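Local coordinates for mutual gliding-motility protein MglA (Myxococcus xanthus DK 1622, PDB 6H17) that binds and hydrolyses GTP as a small Arf-like GTPase, acting as an intracellular switch that coordinates the two gliding motilities and sets gliding direction and speed, at residues A[50-55]-A[83-88]; A[75-80]-A[90-95]; A[115-120]-A[129-134]. All coordinates share one frame; numbering follows the deposited sequence. Where two conformers were deposited one is given.

Contact 1. Residues A[50-55]-A[83-88]; sequences ETDRTL and VFYDAS. With SO4 (sulfate ion), chain D.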
loop_
_atom_site.group_PDB
_atom_site.type_symbol
_atom_site.label_atom_id
_atom_site.label_comp_id
_atom_site.label_asym_id
_atom_site.label_seq_id
_atom_site.Cartn_x
_atom_site.Cartn_y
_atom_site.Cartn_z
ATOM N N GLU A 50 14.879 -4.994 -17.832
ATOM C CA GLU A 50 15.121 -5.555 -19.152
ATOM C C GLU A 50 14.785 -7.039 -19.202
ATOM O O GLU A 50 14.425 -7.554 -20.268
ATOM C CB GLU A 50 16.571 -5.318 -19.550
ATOM C CG GLU A 50 16.901 -3.851 -19.764
ATOM C CD GLU A 50 16.194 -3.281 -20.963
ATOM O OE1 GLU A 50 15.877 -4.062 -21.886
ATOM O OE2 GLU A 50 15.949 -2.065 -21.010
ATOM N N THR A 51 14.884 -7.739 -18.071
ATOM C CA THR A 51 14.579 -9.170 -18.039
ATOM C C THR A 51 13.092 -9.439 -18.226
ATOM O O THR A 51 12.724 -10.496 -18.756
ATOM C CB THR A 51 15.041 -9.755 -16.705
ATOM O OG1 THR A 51 16.471 -9.740 -16.655
ATOM C CG2 THR A 51 14.540 -11.188 -16.529
ATOM N N ASP A 52 12.221 -8.538 -17.775
ATOM C CA ASP A 52 10.776 -8.701 -17.973
ATOM C C ASP A 52 10.186 -7.293 -18.069
ATOM O O ASP A 52 9.725 -6.718 -17.075
ATOM C CB ASP A 52 10.132 -9.517 -16.864
ATOM C CG ASP A 52 8.687 -9.880 -17.163
ATOM O OD1 ASP A 52 8.100 -9.324 -18.118
ATOM O OD2 ASP A 52 8.132 -10.735 -16.438
ATOM N N ARG A 53 10.213 -6.749 -19.285
ATOM C CA ARG A 53 10.004 -5.326 -19.468
ATOM C C ARG A 53 8.576 -4.897 -19.204
ATOM O O ARG A 53 8.322 -3.699 -19.025
ATOM C CB ARG A 53 10.298 -4.903 -20.900
ATOM C CG ARG A 53 11.651 -5.237 -21.415
ATOM C CD ARG A 53 11.571 -5.157 -22.923
ATOM N NE ARG A 53 11.175 -3.810 -23.309
ATOM C CZ ARG A 53 12.012 -2.781 -23.324
ATOM N NH1 ARG A 53 13.283 -2.960 -22.988
ATOM N NH2 ARG A 53 11.584 -1.577 -23.674
ATOM N N THR A 54 7.626 -5.826 -19.250
ATOM C CA THR A 54 6.223 -5.492 -19.040
ATOM C C THR A 54 5.738 -5.894 -17.661
ATOM O O THR A 54 4.529 -5.840 -17.393
ATOM C CB THR A 54 5.339 -6.080 -20.143
ATOM O OG1 THR A 54 5.519 -7.493 -20.201
ATOM C CG2 THR A 54 5.689 -5.463 -21.487
ATOM N N LEU A 55 6.645 -6.247 -16.756
ATOM C CA LEU A 55 6.268 -6.564 -15.377
ATOM C C LEU A 55 6.403 -5.260 -14.608
ATOM O O LEU A 55 7.475 -4.928 -14.097
ATOM C CB LEU A 55 7.154 -7.662 -14.810
ATOM C CG LEU A 55 6.851 -8.081 -13.371
ATOM C CD1 LEU A 55 5.448 -8.636 -13.271
ATOM C CD2 LEU A 55 7.892 -9.096 -12.909
ATOM N N VAL A 83 0.047 -14.206 -8.916
ATOM C CA VAL A 83 0.663 -15.150 -7.980
ATOM C C VAL A 83 2.120 -15.448 -8.317
ATOM O O VAL A 83 2.952 -15.592 -7.418
ATOM C CB VAL A 83 -0.171 -16.443 -7.903
ATOM C CG1 VAL A 83 -1.456 -16.208 -7.165
ATOM C CG2 VAL A 83 -0.442 -16.991 -9.281
ATOM N N PHE A 84 2.449 -15.574 -9.605
ATOM C CA PHE A 84 3.774 -16.026 -10.010
ATOM C C PHE A 84 4.897 -15.097 -9.580
ATOM O O PHE A 84 6.052 -15.528 -9.534
ATOM C CB PHE A 84 3.807 -16.149 -11.549
ATOM C CG PHE A 84 5.132 -16.600 -12.111
ATOM C CD1 PHE A 84 5.417 -17.950 -12.253
ATOM C CD2 PHE A 84 6.083 -15.675 -12.521
ATOM C CE1 PHE A 84 6.631 -18.367 -12.774
ATOM C CE2 PHE A 84 7.294 -16.087 -13.042
ATOM C CZ PHE A 84 7.568 -17.432 -13.168
ATOM N N TYR A 85 4.609 -13.826 -9.317
ATOM C CA TYR A 85 5.644 -12.797 -9.182
ATOM C C TYR A 85 6.087 -12.565 -7.747
ATOM O O TYR A 85 6.368 -11.440 -7.326
ATOM C CB TYR A 85 5.183 -11.495 -9.845
ATOM C CG TYR A 85 4.864 -11.693 -11.294
ATOM C CD1 TYR A 85 5.850 -12.087 -12.186
ATOM C CD2 TYR A 85 3.592 -11.488 -11.775
ATOM C CE1 TYR A 85 5.561 -12.295 -13.528
ATOM C CE2 TYR A 85 3.289 -11.689 -13.112
ATOM C CZ TYR A 85 4.278 -12.086 -13.977
ATOM O OH TYR A 85 3.986 -12.277 -15.317
ATOM N N ASP A 86 6.202 -13.651 -6.976
ATOM C CA ASP A 86 6.611 -13.536 -5.575
ATOM C C ASP A 86 7.979 -12.876 -5.439
ATOM O O ASP A 86 8.198 -12.065 -4.538
ATOM C CB ASP A 86 6.620 -14.925 -4.932
ATOM C CG ASP A 86 6.439 -14.882 -3.427
ATOM O OD1 ASP A 86 5.846 -13.923 -2.906
ATOM O OD2 ASP A 86 6.875 -15.869 -2.765
ATOM N N ALA A 87 8.914 -13.196 -6.334
ATOM C CA ALA A 87 10.253 -12.637 -6.202
ATOM C C ALA A 87 10.226 -11.111 -6.275
ATOM O O ALA A 87 10.912 -10.424 -5.510
ATOM C CB ALA A 87 11.184 -13.217 -7.272
ATOM N N SER A 88 9.413 -10.561 -7.184
ATOM C CA SER A 88 9.302 -9.112 -7.298
ATOM C C SER A 88 8.701 -8.510 -6.042
ATOM O O SER A 88 9.163 -7.471 -5.551
ATOM C CB SER A 88 8.410 -8.755 -8.487
ATOM O OG SER A 88 9.023 -9.073 -9.713
HETATM S S SO4 D . -3.858 -13.960 -10.345
HETATM O O1 SO4 D . -4.022 -12.533 -10.063
HETATM O O2 SO4 D . -2.792 -14.495 -9.493
HETATM O O3 SO4 D . -5.080 -14.706 -10.061
HETATM O O4 SO4 D . -3.465 -14.096 -11.747
HETATM O O HOH W 1 5.967 -12.103 -17.099
#

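Contact 2. Residues A[75-80]-A[90-95]; sequences HLYTVP and KLILKG. With GSP (5'-guanosine-diphosphate-monothiophosphate), chain C.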
loop_
_atom_site.group_PDB
_atom_site.type_symbol
_atom_site.label_atom_id
_atom_site.label_comp_id
_atom_site.label_asym_id
_atom_site.label_seq_id
_atom_site.Cartn_x
_atom_site.Cartn_y
_atom_site.Cartn_z
ATOM N N HIS A 75 7.480 7.456 0.101
ATOM C CA HIS A 75 7.665 6.825 -1.203
ATOM C C HIS A 75 6.676 5.679 -1.286
ATOM O O HIS A 75 6.801 4.695 -0.557
ATOM C CB HIS A 75 9.099 6.354 -1.367
ATOM C CG HIS A 75 10.084 7.482 -1.377
ATOM N ND1 HIS A 75 11.434 7.294 -1.197
ATOM C CD2 HIS A 75 9.910 8.813 -1.566
ATOM C CE1 HIS A 75 12.051 8.465 -1.259
ATOM N NE2 HIS A 75 11.154 9.401 -1.488
ATOM N N LEU A 76 5.678 5.840 -2.134
ATOM C CA LEU A 76 4.659 4.824 -2.342
ATOM C C LEU A 76 5.071 3.900 -3.472
ATOM O O LEU A 76 5.512 4.358 -4.538
ATOM C CB LEU A 76 3.330 5.462 -2.721
ATOM C CG LEU A 76 2.507 6.081 -1.593
ATOM C CD1 LEU A 76 3.272 6.973 -0.677
ATOM C CD2 LEU A 76 1.272 6.808 -2.178
ATOM N N TYR A 77 4.920 2.590 -3.235
ATOM C CA TYR A 77 5.192 1.554 -4.214
ATOM C C TYR A 77 3.970 0.663 -4.351
ATOM O O TYR A 77 3.243 0.443 -3.378
ATOM C CB TYR A 77 6.342 0.641 -3.759
ATOM C CG TYR A 77 7.733 1.259 -3.789
ATOM C CD1 TYR A 77 8.604 0.940 -4.811
ATOM C CD2 TYR A 77 8.167 2.141 -2.810
ATOM C CE1 TYR A 77 9.880 1.472 -4.855
ATOM C CE2 TYR A 77 9.465 2.692 -2.854
ATOM C CZ TYR A 77 10.285 2.335 -3.882
ATOM O OH TYR A 77 11.556 2.871 -3.965
ATOM N N THR A 78 3.763 0.138 -5.544
ATOM C CA THR A 78 2.915 -1.041 -5.699
ATOM C C THR A 78 3.793 -2.240 -6.007
ATOM O O THR A 78 5.010 -2.117 -6.181
ATOM C CB THR A 78 1.877 -0.858 -6.807
ATOM O OG1 THR A 78 2.531 -0.821 -8.081
ATOM C CG2 THR A 78 1.057 0.389 -6.593
ATOM N N VAL A 79 3.163 -3.411 -6.050
ATOM C CA VAL A 79 3.841 -4.650 -6.408
ATOM C C VAL A 79 3.070 -5.307 -7.540
ATOM O O VAL A 79 1.887 -4.992 -7.759
ATOM C CB VAL A 79 3.936 -5.628 -5.214
ATOM C CG1 VAL A 79 4.594 -4.962 -4.013
ATOM C CG2 VAL A 79 2.579 -6.196 -4.844
ATOM N N PRO A 80 3.679 -6.267 -8.237
ATOM C CA PRO A 80 2.904 -7.104 -9.165
ATOM C C PRO A 80 2.189 -8.180 -8.371
ATOM O O PRO A 80 2.826 -9.008 -7.711
ATOM C CB PRO A 80 3.964 -7.678 -10.110
ATOM C CG PRO A 80 5.260 -7.477 -9.429
ATOM C CD PRO A 80 5.131 -6.494 -8.334
ATOM N N LYS A 90 8.840 -9.620 -3.061
ATOM C CA LYS A 90 9.812 -9.669 -1.976
ATOM C C LYS A 90 10.854 -8.567 -2.105
ATOM O O LYS A 90 11.261 -7.976 -1.101
ATOM C CB LYS A 90 10.444 -11.062 -1.929
ATOM C CG LYS A 90 9.429 -12.098 -1.471
ATOM C CD LYS A 90 9.789 -13.515 -1.843
ATOM C CE LYS A 90 10.978 -13.978 -1.065
ATOM N NZ LYS A 90 10.688 -13.994 0.403
ATOM N N LEU A 91 11.309 -8.272 -3.323
ATOM C CA LEU A 91 12.252 -7.175 -3.498
ATOM C C LEU A 91 11.638 -5.859 -3.035
ATOM O O LEU A 91 12.267 -5.082 -2.302
ATOM C CB LEU A 91 12.677 -7.082 -4.961
ATOM C CG LEU A 91 13.520 -8.228 -5.517
ATOM C CD1 LEU A 91 13.881 -7.974 -6.978
ATOM C CD2 LEU A 91 14.774 -8.437 -4.687
ATOM N N ILE A 92 10.396 -5.602 -3.437
ATOM C CA ILE A 92 9.763 -4.314 -3.170
ATOM C C ILE A 92 9.472 -4.137 -1.686
ATOM O O ILE A 92 9.496 -3.012 -1.170
ATOM C CB ILE A 92 8.509 -4.156 -4.060
ATOM C CG1 ILE A 92 8.921 -4.143 -5.540
ATOM C CG2 ILE A 92 7.719 -2.901 -3.673
ATOM C CD1 ILE A 92 7.801 -4.470 -6.498
ATOM N N LEU A 93 9.185 -5.225 -0.970
ATOM C CA LEU A 93 8.847 -5.114 0.438
ATOM C C LEU A 93 10.033 -4.762 1.319
ATOM O O LEU A 93 9.829 -4.370 2.478
ATOM C CB LEU A 93 8.229 -6.421 0.960
ATOM C CG LEU A 93 6.743 -6.634 0.757
ATOM C CD1 LEU A 93 6.402 -8.080 1.134
ATOM C CD2 LEU A 93 5.919 -5.647 1.568
ATOM N N LYS A 94 11.260 -4.886 0.830
ATOM C CA LYS A 94 12.412 -4.588 1.677
ATOM C C LYS A 94 12.322 -3.160 2.197
ATOM O O LYS A 94 12.070 -2.231 1.433
ATOM C CB LYS A 94 13.704 -4.766 0.881
ATOM C CG LYS A 94 14.041 -6.216 0.607
ATOM C CD LYS A 94 15.326 -6.350 -0.192
ATOM C CE LYS A 94 15.663 -7.814 -0.431
ATOM N NZ LYS A 94 16.944 -7.992 -1.172
ATOM N N GLY A 95 12.528 -2.990 3.503
ATOM C CA GLY A 95 12.535 -1.663 4.092
ATOM C C GLY A 95 11.179 -1.018 4.259
ATOM O O GLY A 95 11.111 0.182 4.535
HETATM P PG GSP C . -1.298 -5.753 -10.879
HETATM O O3B GSP C . -2.764 -5.010 -10.688
HETATM S S1G GSP C . -1.579 -7.117 -12.136
HETATM O O2G GSP C . -0.324 -4.635 -11.305
HETATM O O3G GSP C . -0.921 -6.262 -9.485
HETATM P PB GSP C . -3.198 -3.696 -9.916
HETATM O O1B GSP C . -3.600 -4.023 -8.527
HETATM O O2B GSP C . -2.175 -2.635 -10.068
HETATM P PA GSP C . -4.918 -1.970 -11.480
HETATM O O1A GSP C . -4.904 -0.847 -10.556
HETATM O O2A GSP C . -4.132 -1.862 -12.713
HETATM O O3A GSP C . -4.540 -3.317 -10.724
HETATM O "O5'" GSP C . -6.456 -2.261 -11.795
HETATM C "C5'" GSP C . -6.825 -3.350 -12.625
HETATM C "C4'" GSP C . -8.159 -3.069 -13.306
HETATM O "O4'" GSP C . -9.188 -2.921 -12.308
HETATM C "C3'" GSP C . -8.136 -1.783 -14.092
HETATM O "O3'" GSP C . -8.885 -1.945 -15.286
HETATM C "C2'" GSP C . -8.820 -0.750 -13.200
HETATM O "O2'" GSP C . -9.445 0.307 -13.867
HETATM C "C1'" GSP C . -9.819 -1.662 -12.474
HETATM N N9 GSP C . -10.253 -1.164 -11.175
HETATM C C8 GSP C . -9.436 -0.767 -10.163
HETATM N N7 GSP C . -10.181 -0.364 -9.112
HETATM C C5 GSP C . -11.494 -0.513 -9.474
HETATM C C6 GSP C . -12.693 -0.248 -8.815
HETATM O O6 GSP C . -12.794 0.204 -7.649
HETATM N N1 GSP C . -13.829 -0.508 -9.514
HETATM C C2 GSP C . -13.822 -1.021 -10.787
HETATM N N2 GSP C . -14.975 -1.260 -11.387
HETATM N N3 GSP C . -12.672 -1.280 -11.450
HETATM C C4 GSP C . -11.542 -1.010 -10.769
#

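Contact 3. Residues A[115-120]-A[129-134]; sequences ESLENL and YDLNKI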
loop_
_atom_site.group_PDB
_atom_site.type_symbol
_atom_site.label_atom_id
_atom_site.label_comp_id
_atom_site.label_asym_id
_atom_site.label_seq_id
_atom_site.Cartn_x
_atom_site.Cartn_y
_atom_site.Cartn_z
ATOM N N GLU A 115 -5.130 -15.556 -0.503
ATOM C CA GLU A 115 -3.788 -16.007 -0.852
ATOM C C GLU A 115 -2.798 -14.856 -0.760
ATOM O O GLU A 115 -1.699 -14.998 -0.212
ATOM C CB GLU A 115 -3.790 -16.606 -2.262
ATOM C CG GLU A 115 -2.391 -16.942 -2.821
ATOM C CD GLU A 115 -2.014 -18.400 -2.666
ATOM O OE1 GLU A 115 -1.436 -18.963 -3.621
ATOM O OE2 GLU A 115 -2.300 -18.979 -1.595
ATOM N N SER A 116 -3.170 -13.700 -1.299
ATOM C CA SER A 116 -2.275 -12.553 -1.280
ATOM C C SER A 116 -2.025 -12.040 0.135
ATOM O O SER A 116 -0.908 -11.632 0.449
ATOM C CB SER A 116 -2.831 -11.451 -2.175
ATOM O OG SER A 116 -1.964 -10.344 -2.228
ATOM N N LEU A 117 -3.051 -12.036 0.987
ATOM C CA LEU A 117 -2.874 -11.569 2.362
ATOM C C LEU A 117 -1.953 -12.505 3.138
ATOM O O LEU A 117 -1.104 -12.052 3.917
ATOM C CB LEU A 117 -4.247 -11.436 3.030
ATOM C CG LEU A 117 -4.262 -10.997 4.488
ATOM C CD1 LEU A 117 -3.542 -9.668 4.647
ATOM C CD2 LEU A 117 -5.719 -10.919 4.965
ATOM N N GLU A 118 -2.089 -13.811 2.931
ATOM C CA GLU A 118 -1.165 -14.748 3.559
ATOM C C GLU A 118 0.250 -14.574 3.011
ATOM O O GLU A 118 1.235 -14.638 3.766
ATOM C CB GLU A 118 -1.664 -16.180 3.385
ATOM C CG GLU A 118 -0.708 -17.211 3.948
ATOM C CD GLU A 118 -0.584 -17.187 5.462
ATOM O OE1 GLU A 118 0.219 -18.000 5.981
ATOM O OE2 GLU A 118 -1.250 -16.375 6.145
ATOM N N ASN A 119 0.372 -14.352 1.702
ATOM C CA ASN A 119 1.667 -14.092 1.091
ATOM C C ASN A 119 2.324 -12.852 1.677
ATOM O O ASN A 119 3.545 -12.841 1.885
ATOM C CB ASN A 119 1.451 -13.958 -0.419
ATOM C CG ASN A 119 2.712 -13.687 -1.183
ATOM O OD1 ASN A 119 2.865 -12.606 -1.761
ATOM N ND2 ASN A 119 3.605 -14.662 -1.236
ATOM N N LEU A 120 1.543 -11.795 1.940
ATOM C CA LEU A 120 2.077 -10.618 2.622
ATOM C C LEU A 120 2.642 -10.993 3.987
ATOM O O LEU A 120 3.754 -10.590 4.347
ATOM C CB LEU A 120 0.977 -9.568 2.788
ATOM C CG LEU A 120 1.329 -8.313 3.596
ATOM C CD1 LEU A 120 2.497 -7.550 2.996
ATOM C CD2 LEU A 120 0.079 -7.431 3.726
ATOM N N TYR A 129 10.124 -9.114 9.540
ATOM C CA TYR A 129 9.059 -8.232 9.981
ATOM C C TYR A 129 7.872 -9.072 10.445
ATOM O O TYR A 129 7.854 -10.297 10.290
ATOM C CB TYR A 129 8.643 -7.306 8.823
ATOM C CG TYR A 129 9.680 -6.262 8.389
ATOM C CD1 TYR A 129 11.040 -6.562 8.319
ATOM C CD2 TYR A 129 9.282 -4.989 8.019
ATOM C CE1 TYR A 129 11.970 -5.601 7.915
ATOM C CE2 TYR A 129 10.193 -4.030 7.618
ATOM C CZ TYR A 129 11.532 -4.335 7.563
ATOM O OH TYR A 129 12.436 -3.373 7.159
ATOM N N ASP A 130 6.863 -8.393 11.001
ATOM C CA ASP A 130 5.639 -9.019 11.501
ATOM C C ASP A 130 4.448 -8.155 11.101
ATOM O O ASP A 130 4.362 -6.996 11.516
ATOM C CB ASP A 130 5.709 -9.157 13.031
ATOM C CG ASP A 130 4.474 -9.821 13.638
ATOM O OD1 ASP A 130 3.509 -10.129 12.921
ATOM O OD2 ASP A 130 4.482 -10.052 14.867
ATOM N N LEU A 131 3.528 -8.711 10.295
ATOM C CA LEU A 131 2.351 -7.963 9.859
ATOM C C LEU A 131 1.524 -7.451 11.035
ATOM O O LEU A 131 0.854 -6.416 10.921
ATOM C CB LEU A 131 1.474 -8.830 8.949
ATOM C CG LEU A 131 0.226 -8.183 8.373
ATOM C CD1 LEU A 131 0.587 -6.911 7.615
ATOM C CD2 LEU A 131 -0.500 -9.150 7.464
ATOM N N ASN A 132 1.557 -8.163 12.168
ATOM C CA ASN A 132 0.746 -7.781 13.314
ATOM C C ASN A 132 1.225 -6.498 13.975
ATOM O O ASN A 132 0.454 -5.870 14.708
ATOM C CB ASN A 132 0.783 -8.881 14.379
ATOM C CG ASN A 132 0.087 -10.140 13.938
ATOM O OD1 ASN A 132 -0.740 -10.117 13.030
ATOM N ND2 ASN A 132 0.408 -11.252 14.590
ATOM N N LYS A 133 2.473 -6.111 13.757
ATOM C CA LYS A 133 3.061 -4.958 14.418
ATOM C C LYS A 133 3.204 -3.737 13.527
ATOM O O LYS A 133 3.180 -2.612 14.029
ATOM C CB LYS A 133 4.454 -5.330 14.934
ATOM C CG LYS A 133 4.437 -6.419 15.982
ATOM C CD LYS A 133 5.809 -6.550 16.615
ATOM C CE LYS A 133 6.341 -7.969 16.549
ATOM N NZ LYS A 133 6.326 -8.613 17.890
ATOM N N ILE A 134 3.342 -3.931 12.223
ATOM C CA ILE A 134 3.677 -2.857 11.291
ATOM C C ILE A 134 2.456 -1.975 11.046
ATOM O O ILE A 134 1.314 -2.458 11.084
ATOM C CB ILE A 134 4.235 -3.468 9.991
ATOM C CG1 ILE A 134 4.973 -2.439 9.136
ATOM C CG2 ILE A 134 3.132 -4.096 9.187
ATOM C CD1 ILE A 134 5.601 -3.043 7.880
#

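Contact 1. Residues A[50-55]-A[83-88]
Leu55 sits on the ring of Tyr85, joining the turn of the 45-62 hairpin to the start of helix 86-93. In the small GTPase fold the second segment probably corresponds to switch II, just after the strand pair 52-62 and 71-78 (the interswitch), while the 50-55 turn joins strand 45-49 to the start of that pair. The tight part is a CH-pi contact: CD1 of Leu55 lies 3.4 Å from the centroid of the Tyr85 ring and only 2° off its normal, so its distances to the six ring carbons differ by no more than 0.1 Å. The leucine reaches this place because its CG is anti to the backbone N (chi1 -180°). Pro80 touches both side chains.

The outer side is looser and wetter. A water bridges the two segments, donating to Asp52 OD2 at 2.6 Å and hydrogen-bonding Tyr85 OH at 2.7 Å; the carboxylate itself makes no direct bond to the phenol. A type I turn from Asp52 to Leu55, closed by Leu55 N to Asp52 O at 3.1 Å, brings together the two residues whose side chains both point toward the other segment. A valine in place of Tyr85 would probably leave the Leu55 methyl without its aromatic platform and the bridging water without its second partner. Farther out, within the 50-55 segment, a salt bridge of Arg53 NH1 with Glu50 OE1 spans 3.0 Å. At the far end of the other segment, Val83 N donates to O2 of a sulfate, probably from the crystallisation liquor, also bonded by Arg109, over 2.9 Å with an N-H...O angle of 152°.

Contact 2. Residues A[75-80]-A[90-95]
Ile92 presses helix 86-93 onto the end of strand 71-78 and the loop that follows, within a beta-alpha-beta crossover of the P-loop NTPase fold: strand 71-78, helix 86-93 and then strand 98-104, with strand 10-18 pairing in parallel with both strands.

The apolar contacts all converge on this isoleucine, which supplies about half of the 188 Å² buried. Its two branches divide the work. CG2, anti to the backbone N, lies 3.8 Å from Val79 CG1 and equally 3.8 Å from Tyr77 CB, reaching the tyrosine near the root of its side chain and obliquely to the ring. The other branch is extended (chi2 160°), which carries CD1 forward to Pro80 CD at 3.8 Å. On neighbouring strands, Phe57 also touches Ile92 and Val16 touches Val79.

Polar groups are handled separately. Thr78 O is buried under the isoleucine, 3.7 Å from CD1, and has no hydrogen-bonding partner in the model, so a methyl covers a carbonyl here. The side chain of Thr78 turns away from the helix and its OG1 bonds Asp58. Near the helix end, the carbonyls of Ile92 and Lys94 both receive Lys14 NZ, a cation that also meets the Tyr77 ring.

The third kind of contact is with the nucleotide. Val79 and Pro80 line the pocket of the bound GTP analogue, beside Gly81, whose N bonds the ligand. Val79 O comes closest of the two segments, 3.5 Å from O3G of the terminal thiophosphate.

Contact 3. Residues A[115-120]-A[129-134]
Leu131 meets Leu117 and Leu120 through methyl groups alone, and the flat group beside it, the carboxylate of Asp130, works within its own segment. Asn132 N donates to Asp130 OD1 at 2.9 Å from above the carboxylate plane, 58° out of it, closing an Asx turn. At the other oxygen, OD2, Lys133 NZ forms a long salt bridge of 3.8 Å. With Lys133 N also bonded to Asp130 O at 3.1 Å, the chain bends tightly at Leu131, whose side chain heads for the helix.

Both methyls of Leu131 are used. CD1 lies 4.0 Å from Leu120 CD2, while CD2 is 4.2 Å from Leu117 CD1. The side chains cross at about a right angle, and chi1 of Leu131 (-178°) extends the leucine to meet two residues almost one helical turn apart. The segments belong to a beta-alpha-beta crossover of the small GTPase fold, in which helix 110-125 links the parallel strands 98-104 and 136-141 and residues 129-134 form part of the return loop. Tyr136 touches both Leu117 and Leu131, and Val99 and Tyr18 lie against Leu120. On the outer side, Asn132 OD1 takes a weak hydrogen bond from Arg161 NE.

How the contacts relate
Contact 1 lies at the surface, whereas contacts 2 and 3 are mostly buried. Contacts 1 and 2 use successive parts of helix 86-93 and both reach the central sheet, through strands 52-62 and 71-78; Pro80 joins them, its CG 3.5 Å from Ser88 CB. Contact 3 belongs to the next crossover along the chain. Its helix 110-125 is tied to helix 86-93 by a probable hydrogen bond, 2.9 Å from Asn119 ND2 to Asp86 OD1, and by packing of Leu93 against Leu120. Chemistry changes with place: an aromatic face and a bridging water at the surface, aliphatic branches over a strand end beside the nucleotide in contact 2, the most central, and leucine methyls alone between helix and return loop in contact 3.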